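Long-range contacts in NK CELL activating receptor (PDB 1HKF), which triggers cytotoxicity in activated natural killer cells and may make them more efficient at lysing tumour cells, the chain here being its extracellular V-set immunoglobulin domain: residues A[17-23]-A[116-122]; A[41-46]-A[58-64]; A[71-75]-A[86-92]. All blocks are in the same frame, centred on the assembly; numbering follows the deposited sequence.

Contact 1: residues A[17-23]-A[116-122]; sequences AQVLQSV and RFYLVVS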
loop_
_atom_site.group_PDB
_atom_site.type_symbol
_atom_site.label_atom_id
_atom_site.label_comp_id
_atom_site.label_asym_id
_atom_site.label_seq_id
_atom_site.Cartn_x
_atom_site.Cartn_y
_atom_site.Cartn_z
ATOM N N ALA A 17 3.240 18.876 -1.154
ATOM C CA ALA A 17 2.593 17.598 -0.938
ATOM C C ALA A 17 3.179 16.543 -1.830
ATOM O O ALA A 17 3.438 16.800 -2.994
ATOM C CB ALA A 17 1.082 17.741 -1.213
ATOM N N GLN A 18 3.411 15.358 -1.288
ATOM C CA GLN A 18 3.877 14.270 -2.117
ATOM C C GLN A 18 2.584 13.603 -2.637
ATOM O O GLN A 18 1.603 13.422 -1.890
ATOM C CB GLN A 18 4.710 13.343 -1.299
ATOM C CG GLN A 18 6.061 13.962 -1.076
ATOM C CD GLN A 18 6.921 13.147 -0.156
ATOM O OE1 GLN A 18 7.639 12.235 -0.586
ATOM N NE2 GLN A 18 6.844 13.458 1.140
ATOM N N VAL A 19 2.565 13.304 -3.929
ATOM C CA VAL A 19 1.372 12.734 -4.568
ATOM C C VAL A 19 1.254 11.244 -4.463
ATOM O O VAL A 19 2.145 10.532 -4.830
ATOM C CB VAL A 19 1.302 13.163 -6.049
ATOM C CG1 VAL A 19 0.167 12.398 -6.801
ATOM C CG2 VAL A 19 1.027 14.642 -6.097
ATOM N N LEU A 20 0.164 10.771 -3.905
ATOM C CA LEU A 20 -0.029 9.309 -3.825
ATOM C C LEU A 20 -1.226 9.050 -4.733
ATOM O O LEU A 20 -2.197 9.766 -4.683
ATOM C CB LEU A 20 -0.389 8.894 -2.399
ATOM C CG LEU A 20 0.682 9.265 -1.362
ATOM C CD1 LEU A 20 0.297 8.591 -0.095
ATOM C CD2 LEU A 20 2.061 8.781 -1.780
ATOM N N GLN A 21 -1.184 8.003 -5.520
ATOM C CA GLN A 21 -2.296 7.768 -6.453
ATOM C C GLN A 21 -2.687 6.298 -6.511
ATOM O O GLN A 21 -1.828 5.436 -6.638
ATOM C CB GLN A 21 -1.870 8.247 -7.862
ATOM C CG GLN A 21 -2.848 7.895 -8.963
ATOM C CD GLN A 21 -2.655 8.714 -10.280
ATOM O OE1 GLN A 21 -1.686 9.514 -10.439
ATOM N NE2 GLN A 21 -3.588 8.514 -11.222
ATOM N N SER A 22 -3.977 6.011 -6.458
ATOM C CA SER A 22 -4.395 4.610 -6.574
ATOM C C SER A 22 -5.786 4.597 -7.209
ATOM O O SER A 22 -6.222 5.611 -7.727
ATOM C CB SER A 22 -4.485 3.949 -5.195
ATOM O OG SER A 22 -4.594 2.538 -5.301
ATOM N N VAL A 23 -6.471 3.453 -7.163
ATOM C CA VAL A 23 -7.799 3.340 -7.730
ATOM C C VAL A 23 -8.743 2.773 -6.715
ATOM O O VAL A 23 -8.322 2.115 -5.763
ATOM C CB VAL A 23 -7.809 2.490 -9.047
ATOM C CG1 VAL A 23 -6.936 3.190 -10.105
ATOM C CG2 VAL A 23 -7.319 1.083 -8.822
ATOM N N ARG A 116 3.103 16.170 4.410
ATOM C CA ARG A 116 1.862 16.411 3.690
ATOM C C ARG A 116 1.840 15.528 2.433
ATOM O O ARG A 116 2.879 15.366 1.745
ATOM C CB ARG A 116 1.764 17.872 3.261
ATOM C CG ARG A 116 0.372 18.306 2.897
ATOM C CD ARG A 116 0.373 19.672 2.171
ATOM N NE ARG A 116 -0.971 20.274 2.206
ATOM C CZ ARG A 116 -1.413 21.140 1.299
ATOM N NH1 ARG A 116 -0.613 21.514 0.303
ATOM N NH2 ARG A 116 -2.668 21.590 1.350
ATOM N N PHE A 117 0.656 14.975 2.146
ATOM C CA PHE A 117 0.487 14.093 0.980
ATOM C C PHE A 117 -0.753 14.518 0.252
ATOM O O PHE A 117 -1.655 15.091 0.870
ATOM C CB PHE A 117 0.280 12.623 1.397
ATOM C CG PHE A 117 1.472 12.005 2.072
ATOM C CD1 PHE A 117 1.616 12.065 3.465
ATOM C CD2 PHE A 117 2.447 11.383 1.330
ATOM C CE1 PHE A 117 2.751 11.497 4.079
ATOM C CE2 PHE A 117 3.565 10.828 1.949
ATOM C CZ PHE A 117 3.710 10.890 3.327
ATOM N N TYR A 118 -0.772 14.265 -1.056
ATOM C CA TYR A 118 -1.983 14.509 -1.855
ATOM C C TYR A 118 -2.394 13.103 -2.402
ATOM O O TYR A 118 -1.617 12.450 -3.165
ATOM C CB TYR A 118 -1.749 15.451 -3.039
ATOM C CG TYR A 118 -3.080 15.868 -3.650
ATOM C CD1 TYR A 118 -3.990 16.599 -2.915
ATOM C CD2 TYR A 118 -3.449 15.500 -4.915
ATOM C CE1 TYR A 118 -5.235 16.944 -3.428
ATOM C CE2 TYR A 118 -4.711 15.860 -5.450
ATOM C CZ TYR A 118 -5.580 16.570 -4.701
ATOM O OH TYR A 118 -6.817 16.931 -5.174
ATOM N N LEU A 119 -3.544 12.617 -1.937
ATOM C CA LEU A 119 -4.065 11.302 -2.377
ATOM C C LEU A 119 -5.026 11.514 -3.503
ATOM O O LEU A 119 -5.993 12.283 -3.382
ATOM C CB LEU A 119 -4.869 10.573 -1.291
ATOM C CG LEU A 119 -5.471 9.175 -1.653
ATOM C CD1 LEU A 119 -4.372 8.179 -1.972
ATOM C CD2 LEU A 119 -6.248 8.624 -0.484
ATOM N N VAL A 120 -4.745 10.826 -4.598
ATOM C CA VAL A 120 -5.608 10.869 -5.752
ATOM C C VAL A 120 -6.181 9.474 -5.962
ATOM O O VAL A 120 -5.452 8.505 -6.183
ATOM C CB VAL A 120 -4.850 11.303 -6.976
ATOM C CG1 VAL A 120 -5.828 11.343 -8.175
ATOM C CG2 VAL A 120 -4.303 12.731 -6.729
ATOM N N VAL A 121 -7.489 9.343 -5.768
ATOM C CA VAL A 121 -8.088 8.034 -6.000
ATOM C C VAL A 121 -9.010 8.121 -7.208
ATOM O O VAL A 121 -9.909 8.951 -7.225
ATOM C CB VAL A 121 -8.922 7.546 -4.783
ATOM C CG1 VAL A 121 -9.548 6.130 -5.103
ATOM C CG2 VAL A 121 -8.032 7.463 -3.523
ATOM N N SER A 122 -8.769 7.337 -8.249
ATOM C CA SER A 122 -9.738 7.360 -9.355
ATOM C C SER A 122 -10.325 5.937 -9.640
ATOM O O SER A 122 -10.297 5.189 -9.129
ATOM C CB SER A 122 -9.118 7.942 -10.624
ATOM O OG SER A 122 -8.186 7.033 -11.129
ATOM O OXT SER A 122 -10.963 5.877 -10.715
HETATM O O HOH W 1 5.452 16.194 1.471
HETATM O O HOH W 2 -5.576 6.769 -10.554
#
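Ala17 opens the pairing by setting its CB 4.1 Å from the CB of Tyr118, while its CA lies 3.5 Å from Arg116 O. From Gln18 onward the two strands run parallel, their axes 4.5 Å apart at 28°. Gln18 N donates to Arg116 O (3.1 Å) and Gln18 O accepts from Tyr118 N (2.7 Å); its side-chain NE2 donates to a water that also bonds Arg116 O. Val19 bonds to no backbone atom across the pair, as alternate residues of a parallel ladder do; its CG2 instead packs 4.2 Å from Tyr118 CB. Leu20 repeats the two-sided pattern, N to Tyr118 O at 2.6 Å and O from Val120 N at 2.8 Å, and its CD1 meets Phe117 CD2 at 3.8 Å. Gln21 pairs with Val120, their CB atoms 4.4 Å apart. Ser22 closes the ladder through Ser22 N to Val120 O (2.9 Å) and Ser122 N to Ser22 O (3.1 Å). This parallel pairing of the first and last strands is the A'–G pairing of V-type immunoglobulin domains. Strand 18-22 edges its sheet within the chain, and Gln21 makes backbone hydrogen bonds to the second subunit. Leu20, Phe117 and Leu119 face inward onto Leu28 and Val30 of strand 28-33, while strand 97-104 flanks strand 111-121 on its other side.

Contact 2: residues A[41-46]-A[58-64]; sequences YEKKGW and LVTSSKP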
loop_
_atom_site.group_PDB
_atom_site.type_symbol
_atom_site.label_atom_id
_atom_site.label_comp_id
_atom_site.label_asym_id
_atom_site.label_seq_id
_atom_site.Cartn_x
_atom_site.Cartn_y
_atom_site.Cartn_z
ATOM N N TYR A 41 7.340 8.417 24.461
ATOM C CA TYR A 41 6.518 8.017 23.323
ATOM C C TYR A 41 5.683 9.111 22.707
ATOM O O TYR A 41 4.849 9.719 23.359
ATOM C CB TYR A 41 5.569 6.846 23.637
ATOM C CG TYR A 41 4.809 6.347 22.378
ATOM C CD1 TYR A 41 3.464 6.662 22.166
ATOM C CD2 TYR A 41 5.461 5.596 21.402
ATOM C CE1 TYR A 41 2.793 6.241 21.015
ATOM C CE2 TYR A 41 4.806 5.168 20.242
ATOM C CZ TYR A 41 3.473 5.498 20.069
ATOM O OH TYR A 41 2.836 5.072 18.964
ATOM N N GLU A 42 5.884 9.308 21.412
ATOM C CA GLU A 42 5.142 10.302 20.653
ATOM C C GLU A 42 3.932 9.692 19.932
ATOM O O GLU A 42 4.078 8.760 19.105
ATOM C CB GLU A 42 6.069 10.945 19.627
ATOM C CG GLU A 42 7.273 11.763 20.220
ATOM C CD GLU A 42 8.088 12.463 19.109
ATOM O OE1 GLU A 42 8.884 11.787 18.376
ATOM O OE2 GLU A 42 7.910 13.689 18.943
ATOM N N LYS A 43 2.739 10.186 20.226
ATOM C CA LYS A 43 1.588 9.676 19.507
ATOM C C LYS A 43 1.737 9.951 17.988
ATOM O O LYS A 43 2.313 10.969 17.578
ATOM C CB LYS A 43 0.328 10.310 20.044
ATOM C CG LYS A 43 0.152 9.876 21.464
ATOM C CD LYS A 43 -1.115 10.406 22.053
ATOM C CE LYS A 43 -1.264 9.799 23.453
ATOM N NZ LYS A 43 -2.664 10.102 23.915
ATOM N N LYS A 44 1.229 9.038 17.163
ATOM C CA LYS A 44 1.342 9.183 15.697
ATOM C C LYS A 44 -0.069 9.368 15.199
ATOM O O LYS A 44 -1.000 8.725 15.720
ATOM C CB LYS A 44 1.974 7.913 15.132
ATOM C CG LYS A 44 3.303 7.474 15.847
ATOM C CD LYS A 44 4.373 8.563 15.713
ATOM C CE LYS A 44 5.760 8.079 16.114
ATOM N NZ LYS A 44 5.713 7.429 17.489
ATOM N N GLY A 45 -0.277 10.246 14.218
ATOM C CA GLY A 45 -1.645 10.459 13.740
ATOM C C GLY A 45 -1.659 10.629 12.237
ATOM O O GLY A 45 -0.633 10.943 11.625
ATOM N N TRP A 46 -2.827 10.405 11.653
ATOM C CA TRP A 46 -3.056 10.554 10.210
ATOM C C TRP A 46 -4.328 11.395 10.136
ATOM O O TRP A 46 -5.329 11.070 10.775
ATOM C CB TRP A 46 -3.310 9.194 9.549
ATOM C CG TRP A 46 -3.607 9.215 8.019
ATOM C CD1 TRP A 46 -4.777 8.793 7.404
ATOM C CD2 TRP A 46 -2.686 9.522 6.947
ATOM N NE1 TRP A 46 -4.630 8.806 6.034
ATOM C CE2 TRP A 46 -3.366 9.248 5.719
ATOM C CE3 TRP A 46 -1.349 9.997 6.902
ATOM C CZ2 TRP A 46 -2.760 9.428 4.460
ATOM C CZ3 TRP A 46 -0.744 10.180 5.666
ATOM C CH2 TRP A 46 -1.462 9.887 4.438
ATOM N N LEU A 58 -8.037 11.034 11.612
ATOM C CA LEU A 58 -8.703 9.836 11.130
ATOM C C LEU A 58 -8.339 8.616 11.983
ATOM O O LEU A 58 -9.171 7.761 12.245
ATOM C CB LEU A 58 -8.336 9.595 9.658
ATOM C CG LEU A 58 -8.812 10.748 8.741
ATOM C CD1 LEU A 58 -8.443 10.488 7.321
ATOM C CD2 LEU A 58 -10.291 10.878 8.845
ATOM N N VAL A 59 -7.092 8.551 12.418
ATOM C CA VAL A 59 -6.635 7.453 13.219
ATOM C C VAL A 59 -5.349 7.926 13.956
ATOM O O VAL A 59 -4.580 8.749 13.422
ATOM C CB VAL A 59 -6.382 6.219 12.322
ATOM C CG1 VAL A 59 -5.366 6.531 11.264
ATOM C CG2 VAL A 59 -5.910 5.041 13.154
ATOM N N THR A 60 -5.139 7.375 15.158
ATOM C CA THR A 60 -4.027 7.713 16.039
ATOM C C THR A 60 -3.443 6.508 16.751
ATOM O O THR A 60 -4.187 5.649 17.205
ATOM C CB THR A 60 -4.503 8.661 17.160
ATOM O OG1 THR A 60 -5.229 9.750 16.582
ATOM C CG2 THR A 60 -3.289 9.235 17.948
ATOM N N SER A 61 -2.116 6.437 16.833
ATOM C CA SER A 61 -1.438 5.370 17.579
ATOM C C SER A 61 -1.048 6.040 18.898
ATOM O O SER A 61 -0.214 6.962 18.880
ATOM C CB SER A 61 -0.158 4.956 16.906
ATOM O OG SER A 61 0.466 3.939 17.663
ATOM N N SER A 62 -1.642 5.585 20.005
ATOM C CA SER A 62 -1.405 6.143 21.333
ATOM C C SER A 62 -0.344 5.413 22.138
ATOM O O SER A 62 0.180 5.958 23.101
ATOM C CB SER A 62 -2.728 6.175 22.128
ATOM O OG SER A 62 -3.620 7.143 21.552
ATOM N N LYS A 63 -0.056 4.166 21.759
ATOM C CA LYS A 63 0.954 3.360 22.426
ATOM C C LYS A 63 1.708 2.585 21.350
ATOM O O LYS A 63 1.163 2.273 20.316
ATOM C CB LYS A 63 0.291 2.415 23.433
ATOM C CG LYS A 63 -0.233 3.165 24.595
ATOM C CD LYS A 63 -0.458 2.258 25.749
ATOM C CE LYS A 63 -1.871 1.788 25.804
ATOM N NZ LYS A 63 -2.138 1.725 27.259
ATOM N N PRO A 64 2.984 2.279 21.585
ATOM C CA PRO A 64 3.766 1.551 20.580
ATOM C C PRO A 64 3.302 0.122 20.270
ATOM O O PRO A 64 2.782 -0.561 21.146
ATOM C CB PRO A 64 5.184 1.601 21.137
ATOM C CG PRO A 64 4.978 1.682 22.628
ATOM C CD PRO A 64 3.753 2.551 22.820
HETATM O O HOH W 3 -5.145 9.323 23.163
#
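Tyr41 lays its ring against Pro64: Pro64 CD sits 3.8 Å from the ring centroid and 10° off the normal, a CH-pi contact over the face, with Tyr41 CE2 3.7 Å from Pro64 CB. The phenol OH lies 2.9 Å from Ser61 OG, and Asp77 is its stronger partner. Asp77 also forms a salt bridge with Lys44, whose NZ donates to Glu42 O at 2.7 Å. The two strands run antiparallel, at 165° with axes 4.6 Å apart. Lys44 and Ser61 form a hydrogen-bonded pair, Lys44 N to Ser61 O at 3.1 Å and Ser61 N to Lys44 O at 2.8 Å. Gly45 faces Thr60 as a non-hydrogen-bonded pair, CA to CA 4.3 Å. This is the C–C' hairpin of the V-set domain, and its register slips at a classic beta bulge where Leu58 and Val59 both face Trp46. Trp46 O accepts from Leu58 N at 2.8 Å and weakly from Val59 N at 3.5 Å, while Trp46 N donates to Val59 O at 3.0 Å. Trp46 CB packs on Val59 CG1 (3.8 Å) and Trp46 CD1 on Leu58 CD1 (4.0 Å). Beyond the hairpin, the Trp46 side chain touches Cys101, the strand 97-104 member of the disulfide with Cys32.

Contact 3: residues A[71-75]-A[86-92]; sequences SRFTI and VTMTDLR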
loop_
_atom_site.group_PDB
_atom_site.type_symbol
_atom_site.label_atom_id
_atom_site.label_comp_id
_atom_site.label_asym_id
_atom_site.label_seq_id
_atom_site.Cartn_x
_atom_site.Cartn_y
_atom_site.Cartn_z
ATOM N N SER A 71 -12.143 1.677 11.894
ATOM C CA SER A 71 -12.694 1.467 10.567
ATOM C C SER A 71 -11.635 1.165 9.534
ATOM O O SER A 71 -10.702 0.386 9.768
ATOM C CB SER A 71 -13.492 2.702 10.135
ATOM O OG SER A 71 -13.834 2.624 8.759
ATOM N N ARG A 72 -11.829 1.772 8.395
ATOM C CA ARG A 72 -10.934 1.529 7.252
ATOM C C ARG A 72 -9.473 1.952 7.472
ATOM O O ARG A 72 -8.588 1.601 6.675
ATOM C CB ARG A 72 -11.523 2.203 6.015
ATOM C CG ARG A 72 -13.029 2.090 5.855
ATOM C CD ARG A 72 -13.579 3.090 4.839
ATOM N NE ARG A 72 -12.631 3.375 3.766
ATOM C CZ ARG A 72 -12.380 4.566 3.270
ATOM N NH1 ARG A 72 -13.008 5.634 3.742
ATOM N NH2 ARG A 72 -11.487 4.698 2.281
ATOM N N PHE A 73 -9.211 2.718 8.528
ATOM C CA PHE A 73 -7.861 3.241 8.790
ATOM C C PHE A 73 -7.135 2.636 9.963
ATOM O O PHE A 73 -7.721 2.469 11.029
ATOM C CB PHE A 73 -7.902 4.744 9.036
ATOM C CG PHE A 73 -8.946 5.484 8.265
ATOM C CD1 PHE A 73 -8.686 5.861 6.964
ATOM C CD2 PHE A 73 -10.184 5.797 8.817
ATOM C CE1 PHE A 73 -9.650 6.543 6.215
ATOM C CE2 PHE A 73 -11.147 6.474 8.079
ATOM C CZ PHE A 73 -10.891 6.847 6.787
ATOM N N THR A 74 -5.858 2.313 9.799
ATOM C CA THR A 74 -5.124 1.780 10.937
ATOM C C THR A 74 -3.704 2.269 10.891
ATOM O O THR A 74 -3.286 2.756 9.868
ATOM C CB THR A 74 -5.076 0.262 10.921
ATOM O OG1 THR A 74 -4.356 -0.167 9.756
ATOM C CG2 THR A 74 -6.509 -0.288 10.878
ATOM N N ILE A 75 -2.987 2.137 12.005
ATOM C CA ILE A 75 -1.594 2.529 12.058
ATOM C C ILE A 75 -0.839 1.435 12.785
ATOM O O ILE A 75 -1.334 0.859 13.717
ATOM C CB ILE A 75 -1.350 3.890 12.847
ATOM C CG1 ILE A 75 -1.722 5.088 11.982
ATOM C CG2 ILE A 75 0.144 4.040 13.259
ATOM C CD1 ILE A 75 -1.750 6.425 12.741
ATOM N N VAL A 86 0.674 3.879 8.007
ATOM C CA VAL A 86 -0.764 4.073 7.977
ATOM C C VAL A 86 -1.336 3.176 6.824
ATOM O O VAL A 86 -0.753 3.100 5.737
ATOM C CB VAL A 86 -1.112 5.532 7.621
ATOM C CG1 VAL A 86 -2.659 5.731 7.548
ATOM C CG2 VAL A 86 -0.490 6.467 8.677
ATOM N N THR A 87 -2.466 2.513 7.065
ATOM C CA THR A 87 -3.131 1.700 6.036
ATOM C C THR A 87 -4.555 2.229 5.903
ATOM O O THR A 87 -5.211 2.473 6.894
ATOM C CB THR A 87 -3.149 0.203 6.398
ATOM O OG1 THR A 87 -1.803 -0.287 6.495
ATOM C CG2 THR A 87 -3.817 -0.625 5.282
ATOM N N MET A 88 -4.977 2.519 4.672
ATOM C CA MET A 88 -6.345 2.977 4.367
ATOM C C MET A 88 -6.912 1.895 3.397
ATOM O O MET A 88 -6.363 1.651 2.307
ATOM C CB MET A 88 -6.329 4.295 3.606
ATOM C CG MET A 88 -6.124 5.536 4.433
ATOM S SD MET A 88 -6.193 6.978 3.330
ATOM C CE MET A 88 -7.843 7.449 3.535
ATOM N N THR A 89 -7.950 1.211 3.798
ATOM C CA THR A 89 -8.450 0.141 2.935
ATOM C C THR A 89 -9.695 0.588 2.222
ATOM O O THR A 89 -10.339 1.638 2.585
ATOM C CB THR A 89 -8.790 -1.175 3.711
ATOM O OG1 THR A 89 -9.831 -0.917 4.620
ATOM C CG2 THR A 89 -7.629 -1.685 4.500
ATOM N N ASP A 90 -9.978 -0.138 1.139
ATOM C CA ASP A 90 -11.174 0.144 0.377
ATOM C C ASP A 90 -11.277 1.591 -0.093
ATOM O O ASP A 90 -12.292 2.262 0.146
ATOM C CB ASP A 90 -12.404 -0.170 1.237
ATOM C CG ASP A 90 -13.671 -0.220 0.401
ATOM O OD1 ASP A 90 -13.586 -0.783 -0.745
ATOM O OD2 ASP A 90 -14.725 0.318 0.865
ATOM N N LEU A 91 -10.239 2.092 -0.751
ATOM C CA LEU A 91 -10.276 3.489 -1.199
ATOM C C LEU A 91 -11.495 3.777 -2.085
ATOM O O LEU A 91 -11.894 2.934 -2.891
ATOM C CB LEU A 91 -8.996 3.859 -1.974
ATOM C CG LEU A 91 -7.717 3.755 -1.115
ATOM C CD1 LEU A 91 -6.416 3.804 -1.953
ATOM C CD2 LEU A 91 -7.790 4.866 -0.056
ATOM N N ARG A 92 -12.060 4.970 -1.878
ATOM C CA ARG A 92 -13.158 5.534 -2.639
ATOM C C ARG A 92 -12.679 6.886 -3.185
ATOM O O ARG A 92 -11.788 7.558 -2.600
ATOM C CB ARG A 92 -14.394 5.793 -1.768
ATOM C CG ARG A 92 -15.115 4.542 -1.445
ATOM C CD ARG A 92 -14.508 3.937 -0.202
ATOM N NE ARG A 92 -15.026 4.632 0.961
ATOM C CZ ARG A 92 -15.677 4.019 1.932
ATOM N NH1 ARG A 92 -15.863 2.702 1.865
ATOM N NH2 ARG A 92 -16.161 4.732 2.939
#
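The carbonyl of Arg72 is satisfied by Thr89 N at 3.0 Å and, weakly, by Thr89 OG1 at 3.5 Å from the same Arg72 O. The exchange is mutual: Thr89 O accepts from Arg72 NE (3.1 Å) and Arg72 NH2 (3.3 Å), so the arginine head grips the backbone just past the end of strand 83-88. Two more main-chain bonds join Thr74 and Thr87, with Thr74 N to Thr87 O at 3.0 Å and Thr87 N to Thr74 O at 2.9 Å. These make Thr74–Thr87 the hydrogen-bonded pair between the non-hydrogen-bonded pairs Phe73–Met88 and Ile75–Val86, in the antiparallel D–E hairpin of the V-set fold (axes 4.7 Å apart, 164°). Inward from it, Phe73 CE1 touches Met88 CE at 3.4 Å, near the plane of the ring, and Ile75 CG1 meets Val86 CG2 at 3.8 Å. At the loop end two like charges stack: the guanidinium of Arg72 lies flat on that of Arg92, centres 3.6 Å apart and planes at 20°. Acids meet both charges, since Arg92 NH1 is salt-bridged to Asp90 OD2 at 2.8 Å, whereas Arg72 NH2 pairs with Asp95, which also accepts from Arg92 N.

Contacts 1 and 2 lie in the same five-stranded sheet, their centres about 21 Å apart; contact 3 belongs to the three-stranded sheet facing it. Each is only partly buried; the inward face is apolar in contact 3 but includes Lys44 and Ser61 in contact 2, Gln18 and Ser22 in contact 1. These faces meet: Phe117 CD1 of contact 1 lies 3.7 Å from Trp46 CZ3 of contact 2, and Trp46 CG lies 3.6 Å from Val86 CG1 of contact 3. Leu91 of contact 3 packs on Ser22 and Val121 of contact 1. The first ladder is parallel, the others antiparallel, and contact 3 alone carries stacked guanidiniums. Only contact 1 reaches the second subunit.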